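Local atomic coordinates of PspGI restriction endonuclease (Pyrococcus sp. GI-H, PDB entry 3BM3), a protein that acts as a dimeric type II restriction endonuclease that binds DNA and probably cuts it at a specific recognition sequence. Residues 51-56 with 190-195; 149-154 with 179-184. The protein carries 2 engineered substitutions. One frame throughout, in Å; residues are numbered along the deposited sequence.

Contact 1. Residues 51-56 with 190-195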
loop_
_atom_site.group_PDB
_atom_site.type_symbol
_atom_site.label_atom_id
_atom_site.label_comp_id
_atom_site.label_asym_id
_atom_site.label_seq_id
_atom_site.Cartn_x
_atom_site.Cartn_y
_atom_site.Cartn_z
ATOM N N THR C 51 22.595 -18.667 5.428
ATOM C CA THR C 51 21.478 -18.759 4.504
ATOM C C THR C 51 21.292 -17.431 3.780
ATOM O O THR C 51 21.720 -16.385 4.280
ATOM C CB THR C 51 20.207 -19.046 5.242
ATOM O OG1 THR C 51 19.907 -17.966 6.145
ATOM C CG2 THR C 51 20.314 -20.381 5.997
ATOM N N PRO C 52 20.619 -17.465 2.611
ATOM C CA PRO C 52 20.267 -16.221 1.959
ATOM C C PRO C 52 19.536 -15.257 2.878
ATOM O O PRO C 52 19.813 -14.054 2.851
ATOM C CB PRO C 52 19.393 -16.696 0.801
ATOM C CG PRO C 52 19.962 -18.038 0.440
ATOM C CD PRO C 52 20.239 -18.633 1.786
ATOM N N SER C 53 18.594 -15.759 3.678
ATOM C CA SER C 53 17.793 -14.867 4.516
ATOM C C SER C 53 18.719 -14.203 5.550
ATOM O O SER C 53 18.610 -13.012 5.797
ATOM C CB SER C 53 16.646 -15.610 5.182
ATOM O OG SER C 53 15.714 -14.733 5.809
ATOM N N ARG C 54 19.627 -14.969 6.149
ATOM C CA ARG C 54 20.538 -14.377 7.114
ATOM C C ARG C 54 21.470 -13.348 6.495
ATOM O O ARG C 54 21.733 -12.329 7.096
ATOM C CB ARG C 54 21.325 -15.445 7.847
ATOM C CG ARG C 54 20.446 -16.220 8.755
ATOM C CD ARG C 54 21.236 -17.261 9.474
ATOM N NE ARG C 54 20.441 -17.881 10.534
ATOM C CZ ARG C 54 20.249 -19.192 10.699
ATOM N NH1 ARG C 54 20.788 -20.082 9.870
ATOM N NH2 ARG C 54 19.509 -19.625 11.715
ATOM N N ILE C 55 21.982 -13.620 5.304
ATOM C CA ILE C 55 22.846 -12.679 4.635
ATOM C C ILE C 55 22.052 -11.450 4.295
ATOM O O ILE C 55 22.518 -10.307 4.481
ATOM C CB ILE C 55 23.430 -13.274 3.360
ATOM C CG1 ILE C 55 24.434 -14.369 3.732
ATOM C CG2 ILE C 55 24.149 -12.209 2.538
ATOM C CD1 ILE C 55 25.038 -15.092 2.545
ATOM N N ALA C 56 20.847 -11.662 3.792
ATOM C CA ALA C 56 19.976 -10.537 3.422
ATOM C C ALA C 56 19.667 -9.654 4.607
ATOM O O ALA C 56 19.790 -8.432 4.521
ATOM C CB ALA C 56 18.665 -11.010 2.795
ATOM N N VAL C 190 7.261 -12.342 -2.281
ATOM C CA VAL C 190 8.288 -12.374 -1.257
ATOM C C VAL C 190 8.069 -11.200 -0.304
ATOM O O VAL C 190 8.015 -10.068 -0.744
ATOM C CB VAL C 190 9.693 -12.221 -1.871
ATOM C CG1 VAL C 190 10.733 -12.193 -0.791
ATOM C CG2 VAL C 190 9.947 -13.290 -2.884
ATOM N N GLY C 191 7.960 -11.514 0.981
ATOM C CA GLY C 191 7.848 -10.514 2.010
ATOM C C GLY C 191 9.008 -10.722 2.928
ATOM O O GLY C 191 9.523 -11.843 3.054
ATOM N N PHE C 192 9.497 -9.654 3.512
ATOM C CA PHE C 192 10.623 -9.762 4.411
ATOM C C PHE C 192 10.182 -9.164 5.746
ATOM O O PHE C 192 10.700 -8.160 6.221
ATOM C CB PHE C 192 11.830 -9.055 3.816
ATOM C CG PHE C 192 13.140 -9.667 4.227
ATOM C CD1 PHE C 192 13.410 -10.961 3.904
ATOM C CD2 PHE C 192 14.087 -8.932 4.918
ATOM C CE1 PHE C 192 14.601 -11.566 4.302
ATOM C CE2 PHE C 192 15.276 -9.523 5.291
ATOM C CZ PHE C 192 15.523 -10.841 4.945
ATOM N N ASP C 193 9.187 -9.825 6.328
ATOM C CA ASP C 193 8.369 -9.246 7.383
ATOM C C ASP C 193 8.086 -10.316 8.377
ATOM O O ASP C 193 7.394 -11.285 8.093
ATOM C CB ASP C 193 7.065 -8.667 6.789
ATOM C CG ASP C 193 6.248 -7.878 7.781
ATOM O OD1 ASP C 193 6.429 -8.070 8.999
ATOM O OD2 ASP C 193 5.380 -7.090 7.326
ATOM N N GLU C 194 8.604 -10.113 9.569
ATOM C CA GLU C 194 8.428 -11.051 10.657
ATOM C C GLU C 194 6.984 -11.085 11.156
ATOM O O GLU C 194 6.623 -12.002 11.886
ATOM C CB GLU C 194 9.407 -10.718 11.801
ATOM C CG GLU C 194 10.875 -10.585 11.350
ATOM C CD GLU C 194 11.655 -11.910 11.256
ATOM O OE1 GLU C 194 11.083 -13.007 11.527
ATOM O OE2 GLU C 194 12.867 -11.819 10.928
ATOM N N GLU C 195 6.151 -10.112 10.753
ATOM C CA GLU C 195 4.753 -10.065 11.151
ATOM C C GLU C 195 3.819 -10.440 10.011
ATOM O O GLU C 195 2.639 -10.183 10.054
ATOM C CB GLU C 195 4.403 -8.680 11.708
ATOM C CG GLU C 195 5.236 -8.292 12.917
ATOM C CD GLU C 195 5.350 -9.381 13.986
ATOM O OE1 GLU C 195 4.303 -9.988 14.359
ATOM O OE2 GLU C 195 6.489 -9.618 14.471
#

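Contact 2. Residues 149-154 with 179-184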
loop_
_atom_site.group_PDB
_atom_site.type_symbol
_atom_site.label_atom_id
_atom_site.label_comp_id
_atom_site.label_asym_id
_atom_site.label_seq_id
_atom_site.Cartn_x
_atom_site.Cartn_y
_atom_site.Cartn_z
ATOM N N ASN C 149 7.297 -14.118 -24.487
ATOM C CA ASN C 149 7.343 -15.281 -25.398
ATOM C C ASN C 149 6.469 -16.455 -24.910
ATOM O O ASN C 149 5.750 -17.105 -25.691
ATOM C CB ASN C 149 8.794 -15.733 -25.626
ATOM C CG ASN C 149 9.593 -14.760 -26.501
ATOM O OD1 ASN C 149 9.019 -13.951 -27.238
ATOM N ND2 ASN C 149 10.923 -14.849 -26.438
ATOM N N ASP C 150 6.567 -16.734 -23.616
ATOM C CA ASP C 150 5.866 -17.832 -22.981
ATOM C C ASP C 150 5.738 -17.536 -21.502
ATOM O O ASP C 150 6.650 -17.874 -20.741
ATOM C CB ASP C 150 6.643 -19.129 -23.149
ATOM C CG ASP C 150 5.926 -20.325 -22.565
ATOM O OD1 ASP C 150 4.817 -20.167 -21.984
ATOM O OD2 ASP C 150 6.484 -21.436 -22.714
ATOM N N PRO C 151 4.609 -16.918 -21.101
ATOM C CA PRO C 151 4.402 -16.602 -19.683
ATOM C C PRO C 151 4.612 -17.749 -18.724
ATOM O O PRO C 151 5.080 -17.534 -17.612
ATOM C CB PRO C 151 2.938 -16.121 -19.651
ATOM C CG PRO C 151 2.739 -15.491 -20.950
ATOM C CD PRO C 151 3.478 -16.416 -21.913
ATOM N N SER C 152 4.328 -18.986 -19.152
ATOM C CA SER C 152 4.495 -20.133 -18.265
ATOM C C SER C 152 5.952 -20.461 -17.965
ATOM O O SER C 152 6.218 -21.215 -17.046
ATOM C CB SER C 152 3.804 -21.377 -18.825
ATOM O OG SER C 152 4.424 -21.805 -20.006
ATOM N N SER C 153 6.870 -19.871 -18.734
ATOM C CA SER C 153 8.287 -20.210 -18.711
ATOM C C SER C 153 9.094 -19.245 -17.863
ATOM O O SER C 153 10.285 -19.422 -17.692
ATOM C CB SER C 153 8.864 -20.229 -20.125
ATOM O OG SER C 153 8.950 -18.916 -20.678
ATOM N N ALA C 154 8.435 -18.201 -17.360
ATOM C CA ALA C 154 9.105 -17.146 -16.571
ATOM C C ALA C 154 8.444 -17.054 -15.206
ATOM O O ALA C 154 7.305 -17.504 -15.002
ATOM C CB ALA C 154 8.999 -15.795 -17.269
ATOM N N ASN C 179 -5.476 -11.792 -15.943
ATOM C CA ASN C 179 -6.501 -11.380 -16.868
ATOM C C ASN C 179 -5.918 -11.293 -18.261
ATOM O O ASN C 179 -6.515 -11.802 -19.223
ATOM C CB ASN C 179 -7.075 -10.044 -16.421
ATOM C CG ASN C 179 -8.293 -9.640 -17.190
ATOM O OD1 ASN C 179 -8.877 -10.451 -17.903
ATOM N ND2 ASN C 179 -8.715 -8.382 -17.036
ATOM N N LYS C 180 -4.731 -10.707 -18.383
ATOM C CA LYS C 180 -4.135 -10.478 -19.683
ATOM C C LYS C 180 -3.484 -11.735 -20.265
ATOM O O LYS C 180 -3.637 -12.030 -21.465
ATOM C CB LYS C 180 -3.127 -9.339 -19.628
ATOM C CG LYS C 180 -2.413 -9.203 -20.967
ATOM C CD LYS C 180 -1.713 -7.924 -21.151
ATOM C CE LYS C 180 -1.256 -7.779 -22.597
ATOM N NZ LYS C 180 -2.427 -7.684 -23.503
ATOM N N PHE C 181 -2.771 -12.465 -19.417
ATOM C CA PHE C 181 -1.887 -13.547 -19.869
ATOM C C PHE C 181 -2.366 -14.946 -19.550
ATOM O O PHE C 181 -1.753 -15.920 -20.008
ATOM C CB PHE C 181 -0.470 -13.348 -19.323
ATOM C CG PHE C 181 0.184 -12.101 -19.819
ATOM C CD1 PHE C 181 0.729 -12.046 -21.096
ATOM C CD2 PHE C 181 0.223 -10.956 -19.033
ATOM C CE1 PHE C 181 1.336 -10.896 -21.550
ATOM C CE2 PHE C 181 0.806 -9.799 -19.508
ATOM C CZ PHE C 181 1.347 -9.768 -20.781
ATOM N N GLY C 182 -3.433 -15.053 -18.780
ATOM C CA GLY C 182 -3.974 -16.338 -18.367
ATOM C C GLY C 182 -3.394 -16.858 -17.091
ATOM O O GLY C 182 -2.474 -16.294 -16.496
ATOM N N ASP C 183 -3.949 -17.974 -16.663
ATOM C CA ASP C 183 -3.646 -18.502 -15.361
ATOM C C ASP C 183 -2.377 -19.311 -15.308
ATOM O O ASP C 183 -2.062 -19.819 -14.258
ATOM C CB ASP C 183 -4.819 -19.348 -14.856
ATOM C CG ASP C 183 -5.971 -18.518 -14.354
ATOM O OD1 ASP C 183 -5.808 -17.310 -14.038
ATOM O OD2 ASP C 183 -7.067 -19.097 -14.259
ATOM N N GLU C 184 -1.645 -19.413 -16.416
ATOM C CA GLU C 184 -0.399 -20.178 -16.465
ATOM C C GLU C 184 0.840 -19.344 -16.093
ATOM O O GLU C 184 1.976 -19.847 -16.097
ATOM C CB GLU C 184 -0.233 -20.829 -17.854
ATOM C CG GLU C 184 0.567 -20.028 -18.900
ATOM C CD GLU C 184 -0.159 -18.851 -19.544
ATOM O OE1 GLU C 184 -1.282 -18.474 -19.123
ATOM O OE2 GLU C 184 0.428 -18.311 -20.520
#

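Contact 1. Residues 51-56 with 190-195
The backbones of S53 and F192 stay well apart, with their CA atoms 8.8 Å from each other. Residues 52-56 form the first turn of helix 52-80. Residues 190-195 run from strand 186-191 into the loop that follows, where F192 lies. No hydrogen bond joins the two segments, and the ring of F192 bridges the gap.

The F192 side chain sets off toward the helix. Its CE1 comes 3.7 Å from S53 OG, and its CZ comes 3.8 Å from A56 CB. Both meet the ring obliquely. The carbonyl oxygen S53 O lies in the plane of the ring at its edge, 3.9 Å from F192 CZ. S53 holds OG anti to its own backbone N (chi1 -170°), which lets the hydroxyl lie beside the ring and also accept from the backbone N of D216. The CB of A56 points toward the 190-195 segment.

Each segment has a local polar cap or turn. T51 is the N-cap of the helix, and its OG1 accepts from R54 N at 3.0 Å with an N-H...O angle of 162°. D193 OD1 accepts from E195 N at 2.7 Å, forming an Asx turn in the loop after the strand. F104, on helix 85-115, stacks on the F192 ring, and F246 meets it edge-to-face. The nearest atom of the contact is about 6 Å from the bound DNA.

The chemistry is thus a buried aromatic ring against a methyl group and a hydroxyl already bonded to D216 N. Van der Waals packing joins the start of the helix and the loop after the strand.

Contact 2. Residues 149-154 with 179-184
D150 OD1 is gripped twice by S152, the serine whose CB and CA rest against E184. S152 OG donates at 2.6 Å to D150 OD1, from the syn side and 31° out of the carboxylate plane. S152 N reaches the same oxygen from the same face, at 3.1 Å and well above the plane, which makes an Asx turn. The serine OG stands between its backbone N and carbonyl carbon (chi1 66°), where it can join the backbone N-H in this grip. The turn overlaps the start of the 3-10 segment 151-153.

Across the contact, S152 CB lies 3.5 Å from E184 CG. S152 CA makes a CA-H...O contact of 3.3 Å to E184 O, with an angle of 144° at the hydrogen. The E184 chain bends at chi2, and this bend brings its carboxylate over to P151. There E184 OE2 sits 3.4 Å from P151 CB. P151 also uses CG, which comes 4.0 Å from F181 CD1 and approaches the ring obliquely. The proline and phenylalanine side chains cross at about a right angle. D150 OD1 and E184 OE2 are 5.0 Å apart, and E184 may be protonated.

The contact lies at the surface. It sets the turn between helix 144-149 and strand 155-160 against the last residue of helix 167-181 and the turn that leads on to strand 186-191. F147 on helix 144-149 meets F181 edge-to-face, and N186 at the start of strand 186-191 donates through ND2 to S152 O and A154 O.

In the fold
From the N terminus the chain first reaches residues 51-56, at the start of helix 52-80. Helix 85-115 and the small antiparallel sheet of 125-126 and 134-135 follow. Helix 144-149 then leads to residues 149-154. From there strand 155-160, helix 167-181 and strand 186-191 form a beta-alpha-beta unit with adjacent parallel strands, in a protein of the PDDEXK clan. Contact 2 closes the loop that holds strand 155-160 and helix 167-181, tying the turn before the strand to the end of the helix. Contact 1 closes a much longer loop, with contact 2 nested inside, and joins the start of helix 52-80 to the loop after strand 186-191. The contact centres lie 27 Å apart.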